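Local coordinates for ribokinase, putative (Burkholderia thailandensis, PDB 3B1R), which is a nucleoside kinase of the pfkB family that binds purine nucleosides and nucleotides and probably phosphorylates the nucleoside's ribose, at residues A[17-22]-A[106-111]; A[52-57]-A[84-89]; A[285-290]-A[305-310]. One frame throughout, in Å; residues are numbered along the deposited sequence.

Contact 1 (A[17-22]-A[106-111]). With AMP (adenosine monophosphate), chain G.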
loop_
_atom_site.group_PDB
_atom_site.type_symbol
_atom_site.label_atom_id
_atom_site.label_comp_id
_atom_site.label_asym_id
_atom_site.label_seq_id
_atom_site.Cartn_x
_atom_site.Cartn_y
_atom_site.Cartn_z
ATOM N N ILE A 17 7.822 -8.271 17.287
ATOM C CA ILE A 17 8.792 -7.181 17.408
ATOM C C ILE A 17 9.381 -7.014 16.003
ATOM O O ILE A 17 9.935 -7.951 15.435
ATOM C CB ILE A 17 9.909 -7.478 18.446
ATOM C CG1 ILE A 17 9.322 -8.149 19.699
ATOM C CG2 ILE A 17 10.619 -6.186 18.821
ATOM C CD1 ILE A 17 10.346 -8.864 20.558
ATOM N N ALA A 18 9.223 -5.826 15.439
ATOM C CA ALA A 18 9.367 -5.653 13.997
ATOM C C ALA A 18 9.958 -4.304 13.615
ATOM O O ALA A 18 9.931 -3.358 14.405
ATOM C CB ALA A 18 8.000 -5.808 13.342
ATOM N N TYR A 19 10.479 -4.216 12.395
ATOM C CA TYR A 19 10.829 -2.926 11.822
ATOM C C TYR A 19 9.781 -2.477 10.824
ATOM O O TYR A 19 9.442 -3.202 9.896
ATOM C CB TYR A 19 12.222 -2.961 11.183
ATOM C CG TYR A 19 13.318 -3.194 12.184
ATOM C CD1 TYR A 19 13.578 -2.269 13.189
ATOM C CD2 TYR A 19 14.114 -4.336 12.117
ATOM C CE1 TYR A 19 14.600 -2.489 14.128
ATOM C CE2 TYR A 19 15.130 -4.560 13.043
ATOM C CZ TYR A 19 15.358 -3.640 14.048
ATOM O OH TYR A 19 16.368 -3.857 14.959
ATOM N N ASP A 20 9.270 -1.271 11.023
ATOM C CA ASP A 20 8.232 -0.733 10.174
ATOM C C ASP A 20 8.752 0.311 9.194
ATOM O O ASP A 20 9.577 1.176 9.529
ATOM C CB ASP A 20 7.107 -0.118 11.004
ATOM C CG ASP A 20 6.408 -1.132 11.914
ATOM O OD1 ASP A 20 6.627 -2.364 11.769
ATOM O OD2 ASP A 20 5.623 -0.677 12.775
ATOM N N ASN A 21 8.232 0.206 7.981
ATOM C CA ASN A 21 8.480 1.135 6.909
ATOM C C ASN A 21 7.075 1.586 6.476
ATOM O O ASN A 21 6.339 0.840 5.841
ATOM C CB ASN A 21 9.259 0.419 5.793
ATOM C CG ASN A 21 10.490 -0.360 6.330
ATOM O OD1 ASN A 21 11.568 0.209 6.520
ATOM N ND2 ASN A 21 10.319 -1.662 6.577
ATOM N N ILE A 22 6.710 2.808 6.837
ATOM C CA ILE A 22 5.315 3.263 6.780
ATOM C C ILE A 22 5.067 4.355 5.742
ATOM O O ILE A 22 5.760 5.362 5.712
ATOM C CB ILE A 22 4.827 3.730 8.188
ATOM C CG1 ILE A 22 4.966 2.584 9.203
ATOM C CG2 ILE A 22 3.392 4.254 8.123
ATOM C CD1 ILE A 22 5.118 3.040 10.682
ATOM N N THR A 106 19.089 -15.038 11.357
ATOM C CA THR A 106 17.795 -14.789 10.715
ATOM C C THR A 106 17.423 -13.324 10.902
ATOM O O THR A 106 17.910 -12.664 11.819
ATOM C CB THR A 106 16.669 -15.709 11.239
ATOM O OG1 THR A 106 16.992 -16.166 12.555
ATOM C CG2 THR A 106 16.485 -16.920 10.319
ATOM N N TYR A 107 16.586 -12.814 10.007
ATOM C CA TYR A 107 16.202 -11.419 10.048
ATOM C C TYR A 107 14.972 -11.230 10.922
ATOM O O TYR A 107 14.123 -12.124 11.042
ATOM C CB TYR A 107 15.953 -10.877 8.637
ATOM C CG TYR A 107 17.215 -10.701 7.816
ATOM C CD1 TYR A 107 17.863 -9.470 7.763
ATOM C CD2 TYR A 107 17.755 -11.767 7.084
ATOM C CE1 TYR A 107 19.025 -9.291 7.012
ATOM C CE2 TYR A 107 18.912 -11.603 6.326
ATOM C CZ TYR A 107 19.540 -10.356 6.294
ATOM O OH TYR A 107 20.687 -10.176 5.557
ATOM N N SER A 108 14.915 -10.060 11.542
ATOM C CA SER A 108 13.788 -9.648 12.341
ATOM C C SER A 108 12.657 -9.282 11.389
ATOM O O SER A 108 12.900 -8.825 10.257
ATOM C CB SER A 108 14.155 -8.439 13.205
ATOM O OG SER A 108 15.336 -8.684 13.958
ATOM N N ALA A 109 11.432 -9.486 11.862
ATOM C CA ALA A 109 10.230 -9.091 11.135
ATOM C C ALA A 109 10.325 -7.679 10.583
ATOM O O ALA A 109 10.939 -6.802 11.181
ATOM C CB ALA A 109 8.997 -9.223 12.032
ATOM N N GLN A 110 9.712 -7.474 9.425
ATOM C CA GLN A 110 9.616 -6.152 8.846
ATOM C C GLN A 110 8.237 -5.982 8.233
ATOM O O GLN A 110 7.723 -6.888 7.577
ATOM C CB GLN A 110 10.732 -5.905 7.817
ATOM C CG GLN A 110 10.662 -6.796 6.608
ATOM C CD GLN A 110 11.750 -6.520 5.594
ATOM O OE1 GLN A 110 11.860 -5.408 5.068
ATOM N NE2 GLN A 110 12.554 -7.541 5.301
ATOM N N ALA A 111 7.632 -4.831 8.482
ATOM C CA ALA A 111 6.308 -4.543 7.953
ATOM C C ALA A 111 6.400 -3.396 6.968
ATOM O O ALA A 111 6.884 -2.322 7.312
ATOM C CB ALA A 111 5.359 -4.201 9.084
HETATM P P AMP G . -1.438 -1.428 15.169
HETATM O O1P AMP G . -2.684 -2.266 15.401
HETATM O O2P AMP G . -1.620 -0.263 14.225
HETATM O O3P AMP G . -0.758 -1.016 16.454
HETATM O "O5'" AMP G . -0.391 -2.433 14.481
HETATM C "C5'" AMP G . 0.736 -1.988 13.729
HETATM C "C4'" AMP G . 1.850 -2.993 13.971
HETATM O "O4'" AMP G . 1.480 -4.239 13.391
HETATM C "C3'" AMP G . 3.139 -2.581 13.270
HETATM O "O3'" AMP G . 4.045 -1.991 14.235
HETATM C "C2'" AMP G . 3.620 -3.855 12.562
HETATM O "O2'" AMP G . 4.977 -4.161 12.884
HETATM C "C1'" AMP G . 2.673 -4.936 13.098
HETATM N N9 AMP G . 2.229 -5.983 12.180
HETATM C C8 AMP G . 1.732 -5.786 10.945
HETATM N N7 AMP G . 1.371 -6.949 10.383
HETATM C C5 AMP G . 1.635 -7.911 11.284
HETATM C C6 AMP G . 1.498 -9.367 11.301
HETATM N N6 AMP G . 0.990 -9.990 10.213
HETATM N N1 AMP G . 1.877 -10.014 12.425
HETATM C C2 AMP G . 2.383 -9.375 13.501
HETATM N N3 AMP G . 2.550 -8.034 13.543
HETATM C C4 AMP G . 2.195 -7.274 12.474
HETATM O O HOH W 1 11.308 -10.231 14.573
#
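Ala-111 sets its CB 3.5 Å from Asp-20 OD1, beside the carboxylate that holds AMP's ribose. In Asp-20, chi1 (-62°) carries the carboxylate to the ribose side of the sheet, and chi2 near zero (-11°) turns one oxygen to each hydroxyl: OD1 accepts from AMP O2' at 2.7 Å and OD2 from AMP O3' at 2.5 Å. A short, forked acid suits adjacent hydroxyls. The small Ala-18 lets the sugar lie close, CB 3.5 Å from AMP O2', and Ala-109 CB packs against Ala-18 CB at 3.8 Å. Strands 18-24 and 109-115 are the parallel central pair of the small four-stranded lid sheet of pfkB kinases; Tyr-19 N bonds to Ala-109 O, Ala-111 N to Tyr-19 O and Asn-21 N to Ala-111 O. At the Ile-17 end, a water links Ile-17 O (2.8 Å) and Ala-109 N. On the face away from AMP, chi1 of Tyr-19 (-65°) swings the ring back beside its own N, CE2 4.0 Å from Ser-108 CB, and OH reaches Asp-82 O. Small Ser-108 fits beside the ring while its OG serves Gly-79 N and Asp-82 OD1. Gln-110 lays CB against Tyr-19 O and packs on Met-50 of the second subunit.

Contact 2 (A[52-57]-A[84-89]). With AMP (adenosine monophosphate), chain G.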
loop_
_atom_site.group_PDB
_atom_site.type_symbol
_atom_site.label_atom_id
_atom_site.label_comp_id
_atom_site.label_asym_id
_atom_site.label_seq_id
_atom_site.Cartn_x
_atom_site.Cartn_y
_atom_site.Cartn_z
ATOM N N ARG A 52 13.199 4.070 8.579
ATOM C CA ARG A 52 12.747 2.823 9.219
ATOM C C ARG A 52 12.343 3.078 10.690
ATOM O O ARG A 52 13.080 3.725 11.426
ATOM C CB ARG A 52 13.840 1.753 9.085
ATOM C CG ARG A 52 13.549 0.399 9.738
ATOM C CD ARG A 52 14.599 -0.632 9.330
ATOM N NE ARG A 52 14.200 -1.299 8.096
ATOM C CZ ARG A 52 14.245 -2.611 7.876
ATOM N NH1 ARG A 52 13.828 -3.084 6.711
ATOM N NH2 ARG A 52 14.720 -3.446 8.796
ATOM N N GLU A 53 11.165 2.600 11.104
ATOM C CA GLU A 53 10.673 2.838 12.481
ATOM C C GLU A 53 10.787 1.610 13.384
ATOM O O GLU A 53 10.918 0.480 12.908
ATOM C CB GLU A 53 9.208 3.298 12.490
ATOM C CG GLU A 53 8.789 4.257 11.406
ATOM C CD GLU A 53 8.906 5.714 11.801
ATOM O OE1 GLU A 53 9.472 6.005 12.879
ATOM O OE2 GLU A 53 8.426 6.568 11.023
ATOM N N PHE A 54 10.737 1.840 14.695
ATOM C CA PHE A 54 10.608 0.763 15.671
ATOM C C PHE A 54 9.138 0.430 15.881
ATOM O O PHE A 54 8.339 1.302 16.210
ATOM C CB PHE A 54 11.274 1.158 16.992
ATOM C CG PHE A 54 12.729 1.473 16.840
ATOM C CD1 PHE A 54 13.149 2.779 16.611
ATOM C CD2 PHE A 54 13.681 0.456 16.888
ATOM C CE1 PHE A 54 14.501 3.067 16.452
ATOM C CE2 PHE A 54 15.032 0.733 16.724
ATOM C CZ PHE A 54 15.444 2.038 16.504
ATOM N N GLY A 55 8.785 -0.833 15.666
ATOM C CA GLY A 55 7.397 -1.263 15.737
ATOM C C GLY A 55 7.239 -2.704 16.162
ATOM O O GLY A 55 8.030 -3.221 16.970
ATOM N N GLY A 56 6.219 -3.354 15.611
ATOM C CA GLY A 56 5.783 -4.657 16.103
ATOM C C GLY A 56 4.810 -4.460 17.248
ATOM O O GLY A 56 4.977 -3.549 18.068
ATOM N N CYS A 57 3.805 -5.327 17.318
ATOM C CA CYS A 57 2.739 -5.184 18.312
ATOM C C CYS A 57 3.254 -5.229 19.756
ATOM O O CYS A 57 2.900 -4.373 20.565
ATOM C CB CYS A 57 1.635 -6.205 18.063
ATOM S SG CYS A 57 1.046 -6.178 16.336
ATOM N N GLN A 84 20.377 -5.409 17.071
ATOM C CA GLN A 84 21.006 -4.409 17.936
ATOM C C GLN A 84 20.305 -3.042 18.051
ATOM O O GLN A 84 20.162 -2.528 19.158
ATOM C CB GLN A 84 22.486 -4.213 17.558
ATOM C CG GLN A 84 23.396 -3.970 18.758
ATOM C CD GLN A 84 23.349 -5.113 19.766
ATOM O OE1 GLN A 84 23.605 -6.272 19.428
ATOM N NE2 GLN A 84 23.024 -4.789 21.014
ATOM N N PRO A 85 19.882 -2.438 16.920
ATOM C CA PRO A 85 19.239 -1.141 17.092
ATOM C C PRO A 85 17.950 -1.202 17.929
ATOM O O PRO A 85 17.634 -0.233 18.646
ATOM C CB PRO A 85 18.962 -0.682 15.653
ATOM C CG PRO A 85 19.123 -1.907 14.804
ATOM C CD PRO A 85 20.124 -2.741 15.499
ATOM N N TYR A 86 17.224 -2.323 17.860
ATOM C CA TYR A 86 16.053 -2.494 18.734
ATOM C C TYR A 86 16.454 -2.810 20.182
ATOM O O TYR A 86 15.871 -2.259 21.114
ATOM C CB TYR A 86 15.077 -3.551 18.200
ATOM C CG TYR A 86 13.624 -3.171 18.381
ATOM C CD1 TYR A 86 12.710 -3.312 17.336
ATOM C CD2 TYR A 86 13.164 -2.645 19.593
ATOM C CE1 TYR A 86 11.373 -2.951 17.506
ATOM C CE2 TYR A 86 11.837 -2.279 19.771
ATOM C CZ TYR A 86 10.943 -2.436 18.728
ATOM O OH TYR A 86 9.630 -2.067 18.908
ATOM N N LEU A 87 17.440 -3.688 20.372
ATOM C CA LEU A 87 17.914 -4.018 21.727
ATOM C C LEU A 87 18.458 -2.787 22.477
ATOM O O LEU A 87 18.162 -2.594 23.669
ATOM C CB LEU A 87 18.978 -5.124 21.704
ATOM C CG LEU A 87 18.907 -6.337 20.778
ATOM C CD1 LEU A 87 20.276 -7.019 20.734
ATOM C CD2 LEU A 87 17.840 -7.316 21.203
ATOM N N ASP A 88 19.235 -1.963 21.769
ATOM C CA ASP A 88 19.796 -0.725 22.316
ATOM C C ASP A 88 18.703 0.254 22.735
ATOM O O ASP A 88 18.842 0.936 23.748
ATOM C CB ASP A 88 20.673 -0.008 21.280
ATOM C CG ASP A 88 21.936 -0.779 20.900
ATOM O OD1 ASP A 88 22.216 -1.896 21.410
ATOM O OD2 ASP A 88 22.656 -0.237 20.043
ATOM N N ARG A 89 17.642 0.349 21.931
ATOM C CA ARG A 89 16.499 1.210 22.254
ATOM C C ARG A 89 15.804 0.721 23.529
ATOM O O ARG A 89 15.417 1.521 24.403
ATOM C CB ARG A 89 15.511 1.269 21.082
ATOM C CG ARG A 89 14.234 2.072 21.361
ATOM C CD ARG A 89 13.346 2.119 20.136
ATOM N NE ARG A 89 12.029 2.707 20.384
ATOM C CZ ARG A 89 11.747 4.000 20.243
ATOM N NH1 ARG A 89 12.691 4.861 19.878
ATOM N NH2 ARG A 89 10.519 4.444 20.467
HETATM P P AMP G . -1.438 -1.428 15.169
HETATM O O1P AMP G . -2.684 -2.266 15.401
HETATM O O2P AMP G . -1.620 -0.263 14.225
HETATM O O3P AMP G . -0.758 -1.016 16.454
HETATM O "O5'" AMP G . -0.391 -2.433 14.481
HETATM C "C5'" AMP G . 0.736 -1.988 13.729
HETATM C "C4'" AMP G . 1.850 -2.993 13.971
HETATM O "O4'" AMP G . 1.480 -4.239 13.391
HETATM C "C3'" AMP G . 3.139 -2.581 13.270
HETATM O "O3'" AMP G . 4.045 -1.991 14.235
HETATM C "C2'" AMP G . 3.620 -3.855 12.562
HETATM O "O2'" AMP G . 4.977 -4.161 12.884
HETATM C "C1'" AMP G . 2.673 -4.936 13.098
HETATM N N9 AMP G . 2.229 -5.983 12.180
HETATM C C8 AMP G . 1.732 -5.786 10.945
HETATM N N7 AMP G . 1.371 -6.949 10.383
HETATM C C5 AMP G . 1.635 -7.911 11.284
HETATM C C6 AMP G . 1.498 -9.367 11.301
HETATM N N6 AMP G . 0.990 -9.990 10.213
HETATM N N1 AMP G . 1.877 -10.014 12.425
HETATM C C2 AMP G . 2.383 -9.375 13.501
HETATM N N3 AMP G . 2.550 -8.034 13.543
HETATM C C4 AMP G . 2.195 -7.274 12.474
#
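The paired glycines at the end of the lid strand belong to the nucleoside pocket, where strand 53-55 passes into helix 57-67; in relatives such as adenosine kinase a Gly-Gly pair at this place is linked to lid movement. Gly-56, at the N-cap of that helix, gives its N-H to AMP O3' at 2.9 Å and more weakly to O2'. Its backbone angles (phi 86°) are ones that glycine takes readily, and Gly-55, with CA 3.7 Å from AMP O3', has the ribose where a side chain would have to stand.

Helix 84-93 braces this corner from the side away from the ligand. Tyr-86 OH donates to Gly-55 O at 2.8 Å, lying 18° off the carbonyl plane, and a second bond joins the hydroxyl to Gln-298 NE2. Phe-54 drives its edge at the face of Tyr-86 in a T-shaped stack, planes 80° apart, with CD2 above the centre of the tyrosine ring. Over one face of Phe-54 comes Arg-89, whose CD stands 3.6 Å from the ring centroid in a CH-pi contact. The arginine's extended chain carries its guanidinium past the ring, nearly parallel to it, to give NH2 to Gln-298 OE1. Pro-85 adds its carbonyl, O 3.4 Å from Phe-54 CE2.

A flat, apolar phenylalanine can serve the tyrosine and the arginine's CD methylene at once, while the amide of Gln-298 ties together their polar ends. Because the hydroxyl of Tyr-86 pulls on the oxygen of the same peptide whose N-H faces the ribose, it may polarise that peptide and strengthen the grip of Gly-56 on O3'.

Contact 3 (A[285-290]-A[305-310]). With AMP (adenosine monophosphate), chain H.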
loop_
_atom_site.group_PDB
_atom_site.type_symbol
_atom_site.label_atom_id
_atom_site.label_comp_id
_atom_site.label_asym_id
_atom_site.label_seq_id
_atom_site.Cartn_x
_atom_site.Cartn_y
_atom_site.Cartn_z
ATOM N N SER A 285 -8.012 5.732 25.092
ATOM C CA SER A 285 -8.411 6.590 24.002
ATOM C C SER A 285 -7.493 7.809 23.919
ATOM O O SER A 285 -7.151 8.267 22.821
ATOM C CB SER A 285 -9.860 7.014 24.165
ATOM O OG SER A 285 -10.248 7.827 23.082
ATOM N N LEU A 286 -7.089 8.318 25.086
ATOM C CA LEU A 286 -6.114 9.396 25.124
ATOM C C LEU A 286 -4.826 8.968 24.427
ATOM O O LEU A 286 -4.377 9.658 23.530
ATOM C CB LEU A 286 -5.835 9.879 26.549
ATOM C CG LEU A 286 -4.851 11.058 26.629
ATOM C CD1 LEU A 286 -5.305 12.240 25.780
ATOM C CD2 LEU A 286 -4.658 11.483 28.066
ATOM N N MET A 287 -4.258 7.827 24.815
ATOM C CA MET A 287 -3.010 7.350 24.196
ATOM C C MET A 287 -3.171 7.331 22.679
ATOM O O MET A 287 -2.311 7.829 21.954
ATOM C CB MET A 287 -2.596 5.965 24.720
ATOM C CG MET A 287 -2.261 5.904 26.206
ATOM S SD MET A 287 -0.887 6.947 26.779
ATOM C CE MET A 287 0.527 6.114 26.075
ATOM N N GLY A 288 -4.303 6.796 22.224
ATOM C CA GLY A 288 -4.685 6.774 20.810
ATOM C C GLY A 288 -4.658 8.144 20.142
ATOM O O GLY A 288 -4.127 8.277 19.040
ATOM N N ALA A 289 -5.211 9.158 20.811
ATOM C CA ALA A 289 -5.197 10.535 20.291
ATOM C C ALA A 289 -3.801 11.177 20.255
ATOM O O ALA A 289 -3.461 11.878 19.285
ATOM C CB ALA A 289 -6.173 11.418 21.060
ATOM N N LEU A 290 -3.002 10.947 21.295
ATOM C CA LEU A 290 -1.635 11.475 21.348
ATOM C C LEU A 290 -0.715 10.858 20.308
ATOM O O LEU A 290 0.164 11.546 19.777
ATOM C CB LEU A 290 -1.010 11.291 22.736
ATOM C CG LEU A 290 -1.655 12.038 23.915
ATOM C CD1 LEU A 290 -0.934 11.665 25.202
ATOM C CD2 LEU A 290 -1.646 13.560 23.717
ATOM N N ALA A 305 3.355 13.313 33.261
ATOM C CA ALA A 305 2.730 14.563 33.689
ATOM C C ALA A 305 1.960 15.200 32.531
ATOM O O ALA A 305 0.880 15.768 32.731
ATOM C CB ALA A 305 3.758 15.530 34.267
ATOM N N GLU A 306 2.495 15.075 31.315
ATOM C CA GLU A 306 1.808 15.605 30.140
ATOM C C GLU A 306 0.562 14.791 29.798
ATOM O O GLU A 306 -0.490 15.358 29.507
ATOM C CB GLU A 306 2.758 15.731 28.941
ATOM C CG GLU A 306 3.672 16.963 29.038
ATOM C CD GLU A 306 4.682 17.080 27.909
ATOM O OE1 GLU A 306 4.746 16.184 27.031
ATOM O OE2 GLU A 306 5.431 18.086 27.908
ATOM N N ILE A 307 0.674 13.467 29.867
ATOM C CA ILE A 307 -0.502 12.620 29.729
ATOM C C ILE A 307 -1.533 12.958 30.802
ATOM O O ILE A 307 -2.724 13.029 30.515
ATOM C CB ILE A 307 -0.153 11.120 29.768
ATOM C CG1 ILE A 307 0.812 10.768 28.633
ATOM C CG2 ILE A 307 -1.441 10.272 29.698
ATOM C CD1 ILE A 307 1.462 9.392 28.768
ATOM N N ASP A 308 -1.074 13.193 32.028
ATOM C CA ASP A 308 -1.988 13.494 33.134
ATOM C C ASP A 308 -2.735 14.823 32.950
ATOM O O ASP A 308 -3.944 14.889 33.165
ATOM C CB ASP A 308 -1.257 13.459 34.477
ATOM C CG ASP A 308 -1.323 12.092 35.151
ATOM O OD1 ASP A 308 -1.890 11.141 34.561
ATOM O OD2 ASP A 308 -0.812 11.969 36.284
ATOM N N ALA A 309 -2.000 15.863 32.550
ATOM C CA ALA A 309 -2.561 17.178 32.247
ATOM C C ALA A 309 -3.609 17.122 31.134
ATOM O O ALA A 309 -4.700 17.698 31.271
ATOM C CB ALA A 309 -1.443 18.167 31.890
ATOM N N ARG A 310 -3.293 16.403 30.053
ATOM C CA ARG A 310 -4.212 16.263 28.914
ATOM C C ARG A 310 -5.471 15.493 29.307
ATOM O O ARG A 310 -6.551 15.751 28.781
ATOM C CB ARG A 310 -3.536 15.554 27.723
ATOM C CG ARG A 310 -2.390 16.313 27.027
ATOM C CD ARG A 310 -2.883 17.360 26.020
ATOM N NE ARG A 310 -4.104 16.932 25.354
ATOM C CZ ARG A 310 -4.204 16.552 24.084
ATOM N NH1 ARG A 310 -3.146 16.556 23.269
ATOM N NH2 ARG A 310 -5.394 16.182 23.625
HETATM P P AMP H . -8.101 2.343 15.751
HETATM O O1P AMP H . -7.097 1.228 15.931
HETATM O O2P AMP H . -7.902 3.077 14.452
HETATM O O3P AMP H . -9.522 1.921 16.044
HETATM O "O5'" AMP H . -7.709 3.421 16.865
HETATM C "C5'" AMP H . -7.556 3.003 18.203
HETATM C "C4'" AMP H . -7.970 4.129 19.126
HETATM O "O4'" AMP H . -7.047 5.212 18.957
HETATM C "C3'" AMP H . -9.366 4.701 18.882
HETATM O "O3'" AMP H . -10.439 3.991 19.530
HETATM C "C2'" AMP H . -9.166 6.089 19.457
HETATM O "O2'" AMP H . -9.189 6.098 20.896
HETATM C "C1'" AMP H . -7.761 6.446 19.024
HETATM N N9 AMP H . -7.925 7.054 17.685
HETATM C C8 AMP H . -7.819 6.455 16.479
HETATM N N7 AMP H . -8.073 7.342 15.474
HETATM C C5 AMP H . -8.369 8.530 16.051
HETATM C C6 AMP H . -8.730 9.891 15.591
HETATM N N6 AMP H . -8.840 10.163 14.271
HETATM N N1 AMP H . -8.961 10.842 16.525
HETATM C C2 AMP H . -8.861 10.593 17.845
HETATM N N3 AMP H . -8.530 9.381 18.332
HETATM C C4 AMP H . -8.269 8.335 17.502
#
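Ser-285 OG is held by two partners: AMP O2' donates to it at 3.0 Å, and the hydroxyl is also bonded to Pro-246 O. With OG anti to the backbone N (chi1 -179°), the serine turns to the nucleotide, acting as acceptor for the ribose and donor to the carbonyl. One turn on, the ribose ring oxygen O4' of the same AMP comes to 3.4 Å from Gly-288 CA, in the place a CB would take.

The other flank of helix 277-291 is apolar. The helix belongs to the large Rossmann-like alpha/beta domain, and here it is crossed at 109° by the C-terminal helix 304-315, with the short axes 11.0 Å apart. Ile-307 serves three partners with its two branches: CG2 lies 3.8 Å from Leu-286 CD2, and the longer branch meets Leu-290 CD1 through CG1 at 4.0 Å and Met-287 SD through CD1 at 3.9 Å. Isoleucine suits this place because its fork, one arm short and one long, spreads over several neighbours. Met-287, bent at both chi2 and chi3, swings its sulfur across the isoleucine at about a right angle, a curl that a flexible thioether chain makes easily. Leu-286 CD2 also touches the backbone at Ile-307 O. Arg-310 folds back over the leucines, its aliphatic CB and flat guanidinium both able to lie against them: Leu-290 CD2 sits over one face of the guanidinium, 3.4 Å from NH1, and Leu-286 CD1 reaches CB.

From the N terminus, the chain enters contact 1 at residues 17-22 and completes it only at 106-111, after 83 intervening residues. Contact 2 is nested in that loop: strand 53-55, outermost of the lid sheet within this chain, pairs with strand 18-24, and the loop closes when 84-89 returns as a helix. Both reach the AMP of chain G, with centres about 8 Å apart; contact 1 joins two strands of the lid sheet, and contact 2 ties its strand 53-55 to helix 84-93. Contact 3 follows in series, a short loop near the C terminus joining two helices. Its centre is about 27 Å from that of contact 1, and it borders a second AMP, chain H.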